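Local coordinates for VAL-1 (Chlorella virus, PDB 3GNE), which cleaves alginate as a polysaccharide lyase of family 14, probably by beta-elimination at its uronic acid linkages, at residues V40-D45 and A233-F238; G57-S62 and W217-G222; W77-P82 and V164-E169; D8-T13 and G36-K41. All blocks are in the same frame, centred on the assembly; numbering follows the deposited sequence.

Interaction 1: V40-D45 and A233-F238; sequences VKAVYD and AYFTNF
Strands 40-44 and 233-238 run antiparallel, their axes 4.7 Å apart at the closest point and their directions 146° apart. Val40 pairs with Phe235 and Ala42 with Ala233 as hydrogen-bonded pairs, each closed by two backbone bonds; the shortest is Ala42 N to Ala233 O at 2.7 Å, arriving nearly along the C=O axis. Between them Lys41 and Tyr234 form the non-hydrogen-bonded pair, where Tyr234 CA also leans on Val40 O in a CA-H...O contact. On that face the Lys41 chain, extended with CG anti to the backbone N, runs alongside the Tyr234 ring, CG lying 3.6 Å from CE1. The other face is mostly apolar: Ala42 CB sits 3.8 Å from Phe235 CE2, at the ring edge and in its plane. Tyr44 crosses Phe235 at about a right angle, bringing its OH to the same edge, 3.4 Å from CE2. Rings of Trp217 and His93 meet Phe235 edge-to-face. The contact thus separates two environments: a partly exposed side where aliphatic lysine methylenes line a tyrosine, and a buried side turned to the second sheet of the jelly-roll sandwich, where the Tyr44 hydroxyl is paired with Thr219 OG1.

Interaction 2: G57-S62 and W217-G222; sequences GGFSFS and WNTFFG
Phe59 offers one face of its ring to Trp217 NE1, which lies 3.2 Å from Phe59 CZ, toward the rim of that ring. The planes are 42° apart, so the rings meet obliquely. On the same face of the sheet Phe61 takes the methylene of Trp217: CB stands over the phenyl face, 3.6 Å from the centroid in a CH-pi contact, while the indole slides past with little overlap. Both phenylalanines hold CG in the crowded position between backbone N and carbonyl carbon (chi1 71° and 63°), and Trp217 has CG anti to its backbone N, which swings the indole along the row toward Phe59. Thr219 CG2 adds to the cluster, 3.7 Å from Phe59 CD2, and its OG1 is satisfied by Lys92 O and Tyr44 OH.

The strands beneath are antiparallel. Phe61 and Trp217 exchange two backbone bonds, that from Trp217 N to Phe61 O running nearly along the C=O axis at 2.8 Å. Thr219 N gives a straight bond of 3.0 Å to Phe59 O. Ser60 and Asn218 face each other on the opposite side, their CA atoms 4.0 Å apart, and Ser60 CB touches Asn218 OD1; Asn218 ND2 binds a glycerol, probably from the crystallisation liquor. At Gly58 the absence of a side chain lets CA approach Thr219 O to 3.2 Å.

Trp77, Phe235 and Phe238 meet Trp217 edge-to-face from the other sheet. The indole is thus packed between the two sheets, in an aromatic cluster with Phe59 and Phe61, held chiefly by dispersion and CH-pi contacts, with Ser60 and Asn218 on the reverse face.

Interaction 3: W77-P82 and V164-E169; sequences WEVFYP and VWNRIE
Phe80 CB stands over the six-membered ring of Trp165, 3.6 Å from its centroid, and the Phe80 ring turns an edge toward the five-membered ring, planes 56° apart. On the opposite side of the sheet Ile168 CB lies over the face of the Trp77 pyrrole ring. Asn166 grips Val79 O twice, through its backbone N at 2.9 Å and through ND2 at 3.2 Å, both donors standing above the carbonyl plane. A water accepts from Tyr81 N at 2.8 Å and donates to Val164 O at 2.6 Å, bridging the segments where the regular pairing ends.

Behind these contacts lie two antiparallel hydrogen-bonded pairs, Trp77 with Ile168 and Val79 with Asn166; Ile168 N to Trp77 O is short, 2.8 Å, and nearly along the C=O axis. Farther out, Trp165 NE1 bonds to Asp35 OD2 while Lys37 makes a cation-pi contact with the indole, and Asn166 OD1 is held by Asn193 ND2. Glu78 OE2 bonds to Asn237 rather than to Arg167, which runs alongside it. Double acceptance by one carbonyl and the bridging water imply polar fastening of the strand ends, while Ile168 on Trp77 packs one face and Phe80 on Trp165 the other, beside charged Glu78 and Arg167.

Interaction 4: D8-T13 and G36-K41; sequences DLNLLT and GKRVVK
With CG anti to its backbone carbonyl carbon (chi1 -68°) and its chain extended beyond, Leu9 drives both methyls onto strand 37-41. CD1 rests against the backbone, 3.6 Å from Arg38 O and equally close to Val39 C, while CD2 meets Val40 CG2 at 3.9 Å, the two side chains crossing at about a right angle. Val40 presents that methyl because its CG1 is anti to the backbone N, leaving CG2 turned to the loop. Leu12 CD2 approaches the same methyl more loosely, at 4.3 Å.

Arg38 leaves its strand with CG anti to the backbone N, then bends at chi2 (72°), which brings the edge of its guanidinium to the amide of Asn10. The amide and guanidinium planes are 43° apart, and the side chains cross at about a right angle. Arg38 NH1 is held by Thr33 OG1, which helps fix the outer end of the group.

The loop has its own scaffold. Asp8 OD2 accepts from Asn10 N at 2.9 Å, an Asx turn, and the backbone bonds from Leu11 N to Asp8 O (2.8 Å) and from Leu12 N to Leu9 O follow through a short 3-10 turn. This folding sets Leu9 and Leu12 on the side facing the strand, where Leu12 also reaches Val31. Here a loop between strands 3-6 and 21-25 lays its leucines against the inward face of strand 37-44, Leu12 reaching Phe61 of the facing sheet, with the exposed Arg38 and Asn10 meeting on the solvent side of the two leucines, in the concanavalin-like jelly roll of this lyase family.

Along the chain interaction 4 closes first, on strand 37-44, which interaction 1 then pairs with strand 231-241 near the C-terminus. Interactions 2 and 3 are nested inside that long loop, 3 within 2. Strands 37-44, 231-241, 72-80 and 166-173 lie consecutively in one antiparallel sheet, so interactions 1 and 3, centres about 10 Å apart, are linked by backbone bonds between 231-241 and 72-80. Interaction 2 belongs to the facing sheet, its centre about 9 Å from that of interaction 1 and about 15 Å from those of interactions 3 and 4. Phe59 packs on Val40 and Phe61 on Leu12, tying the two layers of the sandwich into one aromatic-rich core.

Interaction 1: V40-D45 and A233-F238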
# COMPACT_ATOMS: atom_id res chain seq x y z
N VAL A 40 10.38 -11.79 -0.98
CA VAL A 40 11.33 -10.82 -0.44
C VAL A 40 11.30 -11.00 1.08
O VAL A 40 10.24 -10.94 1.71
CB VAL A 40 11.00 -9.37 -0.81
CG1 VAL A 40 12.11 -8.46 -0.28
CG2 VAL A 40 10.89 -9.21 -2.32
N LYS A 41 12.49 -11.27 1.64
CA LYS A 41 12.69 -11.27 3.08
C LYS A 41 12.89 -9.80 3.47
O LYS A 41 13.94 -9.23 3.15
CB LYS A 41 13.88 -12.12 3.46
CG LYS A 41 14.20 -12.19 4.96
CD LYS A 41 15.56 -12.89 5.15
CE LYS A 41 15.82 -13.30 6.57
NZ LYS A 41 16.88 -14.34 6.72
N ALA A 42 11.88 -9.23 4.08
CA ALA A 42 11.93 -7.82 4.55
C ALA A 42 12.58 -7.78 5.91
O ALA A 42 12.05 -8.39 6.89
CB ALA A 42 10.52 -7.27 4.66
N VAL A 43 13.71 -7.10 5.97
CA VAL A 43 14.48 -7.03 7.22
C VAL A 43 14.24 -5.70 7.87
O VAL A 43 14.50 -4.65 7.29
CB VAL A 43 15.96 -7.23 6.89
CG1 VAL A 43 16.84 -6.94 8.11
CG2 VAL A 43 16.21 -8.64 6.37
N TYR A 44 13.70 -5.73 9.07
CA TYR A 44 13.42 -4.51 9.83
C TYR A 44 14.36 -4.50 11.02
O TYR A 44 14.13 -5.26 12.00
CB TYR A 44 11.97 -4.48 10.28
CG TYR A 44 10.88 -4.63 9.22
CD1 TYR A 44 10.38 -3.56 8.49
CD2 TYR A 44 10.37 -5.91 8.99
CE1 TYR A 44 9.39 -3.70 7.52
CE2 TYR A 44 9.39 -6.04 8.07
CZ TYR A 44 8.88 -4.98 7.34
OH TYR A 44 7.89 -5.21 6.42
N ASP A 45 15.41 -3.67 10.98
CA ASP A 45 16.23 -3.61 12.19
C ASP A 45 15.53 -2.87 13.33
O ASP A 45 14.62 -2.05 13.12
CB ASP A 45 17.53 -2.88 11.87
CG ASP A 45 18.54 -3.71 11.08
OD1 ASP A 45 18.29 -4.94 10.85
OD2 ASP A 45 19.57 -3.09 10.74
N ALA A 233 9.91 -10.24 7.99
CA ALA A 233 8.67 -10.75 7.44
C ALA A 233 8.96 -11.12 5.99
O ALA A 233 9.92 -10.63 5.40
CB ALA A 233 7.55 -9.73 7.54
N TYR A 234 8.09 -11.94 5.41
CA TYR A 234 8.30 -12.32 4.02
C TYR A 234 7.11 -11.91 3.15
O TYR A 234 5.97 -12.15 3.53
CB TYR A 234 8.51 -13.84 3.89
CG TYR A 234 9.61 -14.37 4.77
CD1 TYR A 234 10.92 -14.45 4.31
CD2 TYR A 234 9.32 -14.80 6.07
CE1 TYR A 234 11.94 -14.94 5.13
CE2 TYR A 234 10.32 -15.30 6.87
CZ TYR A 234 11.62 -15.37 6.40
OH TYR A 234 12.59 -15.89 7.26
N PHE A 235 7.39 -11.33 2.01
CA PHE A 235 6.34 -10.92 1.08
C PHE A 235 6.48 -11.69 -0.22
O PHE A 235 7.57 -11.95 -0.70
CB PHE A 235 6.51 -9.38 0.77
CG PHE A 235 6.12 -8.52 1.97
CD1 PHE A 235 4.83 -8.09 2.18
CD2 PHE A 235 7.12 -8.15 2.89
CE1 PHE A 235 4.49 -7.29 3.27
CE2 PHE A 235 6.80 -7.35 3.98
CZ PHE A 235 5.48 -6.92 4.19
N THR A 236 5.35 -12.03 -0.81
CA THR A 236 5.41 -12.82 -2.05
C THR A 236 4.17 -12.59 -2.87
O THR A 236 3.19 -12.04 -2.39
CB THR A 236 5.58 -14.33 -1.70
OG1 THR A 236 5.94 -15.06 -2.88
CG2 THR A 236 4.28 -14.90 -1.08
N ASN A 237 4.21 -13.07 -4.12
CA ASN A 237 3.04 -13.14 -4.97
C ASN A 237 2.39 -11.77 -5.16
O ASN A 237 1.18 -11.60 -4.95
CB ASN A 237 2.00 -14.15 -4.42
CG ASN A 237 1.09 -14.62 -5.54
OD1 ASN A 237 1.41 -14.54 -6.72
ND2 ASN A 237 -0.10 -15.11 -5.14
N PHE A 238 3.18 -10.80 -5.56
CA PHE A 238 2.65 -9.48 -5.89
C PHE A 238 1.90 -9.56 -7.21
O PHE A 238 2.45 -9.99 -8.22
CB PHE A 238 3.82 -8.48 -6.06
CG PHE A 238 4.49 -8.14 -4.74
CD1 PHE A 238 4.06 -7.03 -4.02
CD2 PHE A 238 5.54 -8.88 -4.22
CE1 PHE A 238 4.73 -6.69 -2.81
CE2 PHE A 238 6.19 -8.58 -3.06
CZ PHE A 238 5.76 -7.47 -2.34

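Interaction 2: G57-S62 and W217-G222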
# COMPACT_ATOMS: atom_id res chain seq x y z
N GLY A 57 15.35 -0.38 7.70
CA GLY A 57 14.32 -1.40 7.69
C GLY A 57 13.45 -1.38 6.47
O GLY A 57 13.18 -0.34 5.86
N GLY A 58 13.00 -2.56 6.11
CA GLY A 58 12.05 -2.77 5.02
C GLY A 58 12.71 -2.72 3.66
O GLY A 58 13.90 -2.92 3.50
N PHE A 59 11.85 -2.42 2.66
CA PHE A 59 12.33 -2.26 1.27
C PHE A 59 11.23 -1.53 0.52
O PHE A 59 10.08 -1.50 0.98
CB PHE A 59 12.71 -3.57 0.58
CG PHE A 59 11.55 -4.50 0.22
CD1 PHE A 59 11.18 -4.60 -1.12
CD2 PHE A 59 10.86 -5.24 1.16
CE1 PHE A 59 10.14 -5.43 -1.54
CE2 PHE A 59 9.81 -6.09 0.77
CZ PHE A 59 9.47 -6.16 -0.56
N SER A 60 11.61 -0.99 -0.63
CA SER A 60 10.63 -0.25 -1.43
C SER A 60 10.90 -0.46 -2.91
O SER A 60 12.00 -0.80 -3.30
CB SER A 60 10.68 1.25 -1.06
OG SER A 60 11.91 1.80 -1.47
N PHE A 61 9.83 -0.16 -3.68
CA PHE A 61 9.99 -0.07 -5.15
C PHE A 61 8.73 0.59 -5.69
O PHE A 61 7.71 0.60 -5.03
CB PHE A 61 10.21 -1.44 -5.82
CG PHE A 61 9.08 -2.43 -5.68
CD1 PHE A 61 8.10 -2.48 -6.68
CD2 PHE A 61 9.02 -3.33 -4.63
CE1 PHE A 61 7.08 -3.41 -6.62
CE2 PHE A 61 7.98 -4.25 -4.51
CZ PHE A 61 7.03 -4.27 -5.53
N SER A 62 8.81 1.11 -6.93
CA SER A 62 7.57 1.51 -7.59
C SER A 62 7.43 0.66 -8.86
O SER A 62 8.39 0.04 -9.31
CB SER A 62 7.59 3.00 -7.94
OG SER A 62 8.68 3.29 -8.82
N TRP A 217 5.40 0.49 -3.45
CA TRP A 217 5.69 -0.43 -2.37
C TRP A 217 6.69 0.24 -1.45
O TRP A 217 7.73 0.66 -1.90
CB TRP A 217 6.29 -1.75 -2.90
CG TRP A 217 6.47 -2.65 -1.72
CD1 TRP A 217 7.63 -2.98 -1.08
CD2 TRP A 217 5.41 -3.34 -1.04
NE1 TRP A 217 7.36 -3.81 -0.04
CE2 TRP A 217 6.00 -4.08 0.01
CE3 TRP A 217 4.04 -3.42 -1.24
CZ2 TRP A 217 5.26 -4.88 0.88
CZ3 TRP A 217 3.29 -4.23 -0.37
CH2 TRP A 217 3.90 -4.94 0.65
N ASN A 218 6.42 0.35 -0.17
CA ASN A 218 7.41 0.91 0.73
C ASN A 218 7.03 0.48 2.13
O ASN A 218 6.16 1.04 2.76
CB ASN A 218 7.44 2.43 0.60
CG ASN A 218 8.67 2.99 1.28
OD1 ASN A 218 9.36 2.32 2.03
ND2 ASN A 218 8.95 4.24 0.98
N THR A 219 7.69 -0.61 2.59
CA THR A 219 7.27 -1.21 3.85
C THR A 219 8.26 -0.81 4.95
O THR A 219 9.48 -0.85 4.79
CB THR A 219 7.15 -2.73 3.72
OG1 THR A 219 6.66 -3.25 4.98
CG2 THR A 219 8.45 -3.48 3.40
N PHE A 220 7.69 -0.36 6.06
CA PHE A 220 8.47 0.15 7.20
C PHE A 220 7.55 0.31 8.36
O PHE A 220 6.30 0.39 8.17
CB PHE A 220 9.13 1.51 6.82
CG PHE A 220 8.14 2.57 6.39
CD1 PHE A 220 7.84 2.71 5.02
CD2 PHE A 220 7.51 3.41 7.33
CE1 PHE A 220 6.92 3.67 4.63
CE2 PHE A 220 6.60 4.37 6.91
CZ PHE A 220 6.30 4.50 5.55
N PHE A 221 8.11 0.41 9.58
CA PHE A 221 7.32 0.63 10.76
C PHE A 221 6.94 2.09 10.94
O PHE A 221 7.71 2.99 10.68
CB PHE A 221 8.13 0.22 12.01
CG PHE A 221 8.02 -1.28 12.31
CD1 PHE A 221 7.31 -1.68 13.44
CD2 PHE A 221 8.60 -2.23 11.47
CE1 PHE A 221 7.14 -3.04 13.71
CE2 PHE A 221 8.42 -3.60 11.72
CZ PHE A 221 7.71 -3.98 12.86
N GLY A 222 5.70 2.28 11.45
CA GLY A 222 5.31 3.61 11.88
C GLY A 222 4.79 4.47 10.74
O GLY A 222 4.40 4.04 9.68

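Interaction 3: W77-P82 and V164-E169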
# COMPACT_ATOMS: atom_id res chain seq x y z
N TRP A 77 -0.86 -8.98 -2.57
CA TRP A 77 0.40 -9.62 -2.17
C TRP A 77 0.09 -10.50 -0.98
O TRP A 77 -1.02 -10.42 -0.41
CB TRP A 77 1.51 -8.61 -1.80
CG TRP A 77 1.07 -7.61 -0.77
CD1 TRP A 77 1.17 -7.73 0.60
CD2 TRP A 77 0.42 -6.35 -1.00
NE1 TRP A 77 0.64 -6.61 1.22
CE2 TRP A 77 0.18 -5.75 0.26
CE3 TRP A 77 0.03 -5.66 -2.18
CZ2 TRP A 77 -0.44 -4.50 0.40
CZ3 TRP A 77 -0.58 -4.41 -2.02
CH2 TRP A 77 -0.81 -3.85 -0.77
N GLU A 78 1.05 -11.34 -0.63
CA GLU A 78 0.90 -12.18 0.56
C GLU A 78 2.03 -11.90 1.51
O GLU A 78 3.16 -11.61 1.07
CB GLU A 78 0.92 -13.68 0.18
CG GLU A 78 -0.27 -13.93 -0.80
CD GLU A 78 -0.24 -15.35 -1.31
OE1 GLU A 78 0.36 -16.22 -0.66
OE2 GLU A 78 -0.84 -15.66 -2.34
N VAL A 79 1.76 -11.97 2.82
CA VAL A 79 2.84 -11.72 3.80
C VAL A 79 2.80 -12.73 4.93
O VAL A 79 1.75 -13.11 5.43
CB VAL A 79 2.69 -10.29 4.33
CG1 VAL A 79 1.33 -10.13 5.03
CG2 VAL A 79 3.85 -9.95 5.27
N PHE A 80 3.98 -13.21 5.29
CA PHE A 80 4.19 -14.18 6.35
C PHE A 80 4.97 -13.49 7.49
O PHE A 80 6.09 -13.01 7.27
CB PHE A 80 4.98 -15.33 5.78
CG PHE A 80 5.15 -16.56 6.66
CD1 PHE A 80 4.44 -17.73 6.33
CD2 PHE A 80 5.98 -16.62 7.76
CE1 PHE A 80 4.63 -18.87 7.08
CE2 PHE A 80 6.17 -17.77 8.52
CZ PHE A 80 5.49 -18.92 8.19
N TYR A 81 4.34 -13.48 8.65
CA TYR A 81 4.92 -12.95 9.90
C TYR A 81 5.27 -14.14 10.79
O TYR A 81 4.31 -14.74 11.34
CB TYR A 81 3.90 -12.07 10.61
CG TYR A 81 3.69 -10.75 9.84
CD1 TYR A 81 4.73 -9.80 9.90
CD2 TYR A 81 2.53 -10.46 9.12
CE1 TYR A 81 4.55 -8.59 9.22
CE2 TYR A 81 2.39 -9.26 8.44
CZ TYR A 81 3.41 -8.34 8.52
OH TYR A 81 3.31 -7.12 7.84
N PRO A 82 6.53 -14.48 10.96
CA PRO A 82 6.85 -15.58 11.86
C PRO A 82 6.35 -15.29 13.26
O PRO A 82 6.36 -14.13 13.69
CB PRO A 82 8.39 -15.61 11.84
CG PRO A 82 8.75 -15.02 10.48
CD PRO A 82 7.72 -13.91 10.31
N VAL A 164 1.51 -17.90 8.77
CA VAL A 164 0.63 -18.17 7.64
C VAL A 164 0.85 -17.15 6.52
O VAL A 164 1.25 -16.02 6.78
CB VAL A 164 -0.85 -18.02 7.96
CG1 VAL A 164 -1.23 -18.83 9.15
CG2 VAL A 164 -1.28 -16.59 8.29
N TRP A 165 0.56 -17.55 5.30
CA TRP A 165 0.58 -16.57 4.23
C TRP A 165 -0.69 -15.77 4.25
O TRP A 165 -1.76 -16.22 3.80
CB TRP A 165 0.81 -17.29 2.90
CG TRP A 165 2.22 -17.80 2.84
CD1 TRP A 165 2.67 -19.07 3.01
CD2 TRP A 165 3.38 -17.00 2.60
NE1 TRP A 165 4.03 -19.15 2.89
CE2 TRP A 165 4.50 -17.86 2.63
CE3 TRP A 165 3.56 -15.65 2.36
CZ2 TRP A 165 5.78 -17.39 2.42
CZ3 TRP A 165 4.84 -15.18 2.16
CH2 TRP A 165 5.95 -16.04 2.20
N ASN A 166 -0.64 -14.58 4.78
CA ASN A 166 -1.84 -13.73 4.80
C ASN A 166 -2.02 -13.12 3.41
O ASN A 166 -1.00 -12.62 2.88
CB ASN A 166 -1.69 -12.58 5.79
CG ASN A 166 -1.59 -13.09 7.23
OD1 ASN A 166 -2.62 -13.42 7.83
ND2 ASN A 166 -0.39 -13.08 7.81
N ARG A 167 -3.20 -13.13 2.88
CA ARG A 167 -3.50 -12.59 1.56
C ARG A 167 -4.11 -11.20 1.69
O ARG A 167 -5.14 -11.05 2.33
CB ARG A 167 -4.47 -13.53 0.81
CG ARG A 167 -3.87 -14.92 0.67
CD ARG A 167 -4.84 -15.84 -0.05
NE ARG A 167 -6.16 -15.89 0.51
CZ ARG A 167 -6.74 -16.34 1.61
NH1 ARG A 167 -8.05 -16.18 1.76
NH2 ARG A 167 -6.02 -16.95 2.56
N ILE A 168 -3.44 -10.22 1.06
CA ILE A 168 -3.87 -8.85 1.15
C ILE A 168 -4.23 -8.33 -0.24
O ILE A 168 -3.50 -8.59 -1.19
CB ILE A 168 -2.70 -7.98 1.69
CG1 ILE A 168 -2.09 -8.58 2.98
CG2 ILE A 168 -3.18 -6.54 1.88
CD1 ILE A 168 -3.03 -8.64 4.14
N GLU A 169 -5.28 -7.51 -0.37
CA GLU A 169 -5.51 -6.84 -1.64
C GLU A 169 -5.94 -5.40 -1.32
O GLU A 169 -6.59 -5.17 -0.29
CB GLU A 169 -6.64 -7.50 -2.49
CG GLU A 169 -6.46 -9.02 -2.63
CD GLU A 169 -7.39 -9.55 -3.74
OE1 GLU A 169 -7.82 -8.80 -4.63
OE2 GLU A 169 -7.59 -10.76 -3.71
O HOH W 1 2.00 -14.89 9.00

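Interaction 4: D8-T13 and G36-K41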
# COMPACT_ATOMS: atom_id res chain seq x y z
N ASP A 8 7.47 -10.98 -11.27
CA ASP A 8 8.50 -11.98 -11.09
C ASP A 8 9.62 -11.39 -10.25
O ASP A 8 10.38 -10.49 -10.68
CB ASP A 8 9.02 -12.33 -12.48
CG ASP A 8 10.09 -13.39 -12.43
OD1 ASP A 8 10.45 -13.89 -13.54
OD2 ASP A 8 10.60 -13.75 -11.34
N LEU A 9 9.77 -11.83 -9.00
CA LEU A 9 10.75 -11.23 -8.10
C LEU A 9 12.18 -11.51 -8.55
O LEU A 9 13.11 -10.82 -8.14
CB LEU A 9 10.59 -11.75 -6.67
CG LEU A 9 9.31 -11.27 -6.00
CD1 LEU A 9 9.20 -11.97 -4.65
CD2 LEU A 9 9.26 -9.77 -5.84
N ASN A 10 12.37 -12.50 -9.42
CA ASN A 10 13.71 -12.68 -9.97
C ASN A 10 14.10 -11.56 -10.92
O ASN A 10 15.29 -11.43 -11.29
CB ASN A 10 13.77 -14.01 -10.73
CG ASN A 10 13.64 -15.17 -9.75
OD1 ASN A 10 12.94 -16.13 -10.05
ND2 ASN A 10 14.28 -14.99 -8.62
N LEU A 11 13.11 -10.73 -11.29
CA LEU A 11 13.46 -9.54 -12.10
C LEU A 11 13.37 -8.24 -11.30
O LEU A 11 13.42 -7.14 -11.90
CB LEU A 11 12.46 -9.48 -13.28
CG LEU A 11 12.51 -10.71 -14.22
CD1 LEU A 11 11.42 -10.57 -15.29
CD2 LEU A 11 13.87 -10.87 -14.84
N LEU A 12 13.21 -8.28 -9.96
CA LEU A 12 12.91 -7.10 -9.20
C LEU A 12 13.91 -5.94 -9.44
O LEU A 12 13.42 -4.82 -9.55
CB LEU A 12 12.93 -7.46 -7.70
CG LEU A 12 12.46 -6.31 -6.77
CD1 LEU A 12 11.04 -5.91 -7.04
CD2 LEU A 12 12.65 -6.80 -5.35
N THR A 13 15.19 -6.27 -9.55
CA THR A 13 16.17 -5.18 -9.74
C THR A 13 16.68 -5.18 -11.18
O THR A 13 17.74 -4.60 -11.40
CB THR A 13 17.35 -5.30 -8.77
OG1 THR A 13 17.95 -6.62 -8.96
CG2 THR A 13 16.92 -5.17 -7.33
N GLY A 36 9.17 -22.67 0.12
CA GLY A 36 8.93 -23.14 -1.24
C GLY A 36 8.52 -22.06 -2.21
O GLY A 36 8.14 -22.35 -3.35
N LYS A 37 8.56 -20.80 -1.77
CA LYS A 37 8.14 -19.68 -2.59
C LYS A 37 9.27 -18.69 -2.81
O LYS A 37 10.21 -18.60 -1.96
CB LYS A 37 7.01 -18.91 -1.90
CG LYS A 37 5.78 -19.76 -1.58
CD LYS A 37 4.80 -18.93 -0.75
CE LYS A 37 3.63 -19.79 -0.26
NZ LYS A 37 2.76 -20.17 -1.41
N ARG A 38 9.17 -17.95 -3.93
CA ARG A 38 10.15 -16.88 -4.18
C ARG A 38 9.60 -15.66 -3.45
O ARG A 38 8.45 -15.33 -3.76
CB ARG A 38 10.34 -16.65 -5.68
CG ARG A 38 11.65 -15.92 -5.96
CD ARG A 38 12.84 -16.83 -5.73
NE ARG A 38 14.10 -16.23 -6.09
CZ ARG A 38 15.31 -16.38 -5.57
NH1 ARG A 38 15.53 -17.17 -4.55
NH2 ARG A 38 16.37 -15.73 -6.03
N VAL A 39 10.35 -15.10 -2.52
CA VAL A 39 9.85 -14.05 -1.66
C VAL A 39 10.85 -12.92 -1.57
O VAL A 39 12.00 -13.04 -1.96
CB VAL A 39 9.62 -14.61 -0.23
CG1 VAL A 39 8.77 -15.88 -0.27
CG2 VAL A 39 10.94 -14.85 0.48
N VAL A 40 10.38 -11.79 -0.98
CA VAL A 40 11.33 -10.82 -0.44
C VAL A 40 11.30 -11.00 1.08
O VAL A 40 10.24 -10.94 1.71
CB VAL A 40 11.00 -9.37 -0.81
CG1 VAL A 40 12.11 -8.46 -0.28
CG2 VAL A 40 10.89 -9.21 -2.32
N LYS A 41 12.49 -11.27 1.64
CA LYS A 41 12.69 -11.27 3.08
C LYS A 41 12.89 -9.80 3.47
O LYS A 41 13.94 -9.23 3.15
CB LYS A 41 13.88 -12.12 3.46
CG LYS A 41 14.20 -12.19 4.96
CD LYS A 41 15.56 -12.89 5.15
CE LYS A 41 15.82 -13.30 6.57
NZ LYS A 41 16.88 -14.34 6.72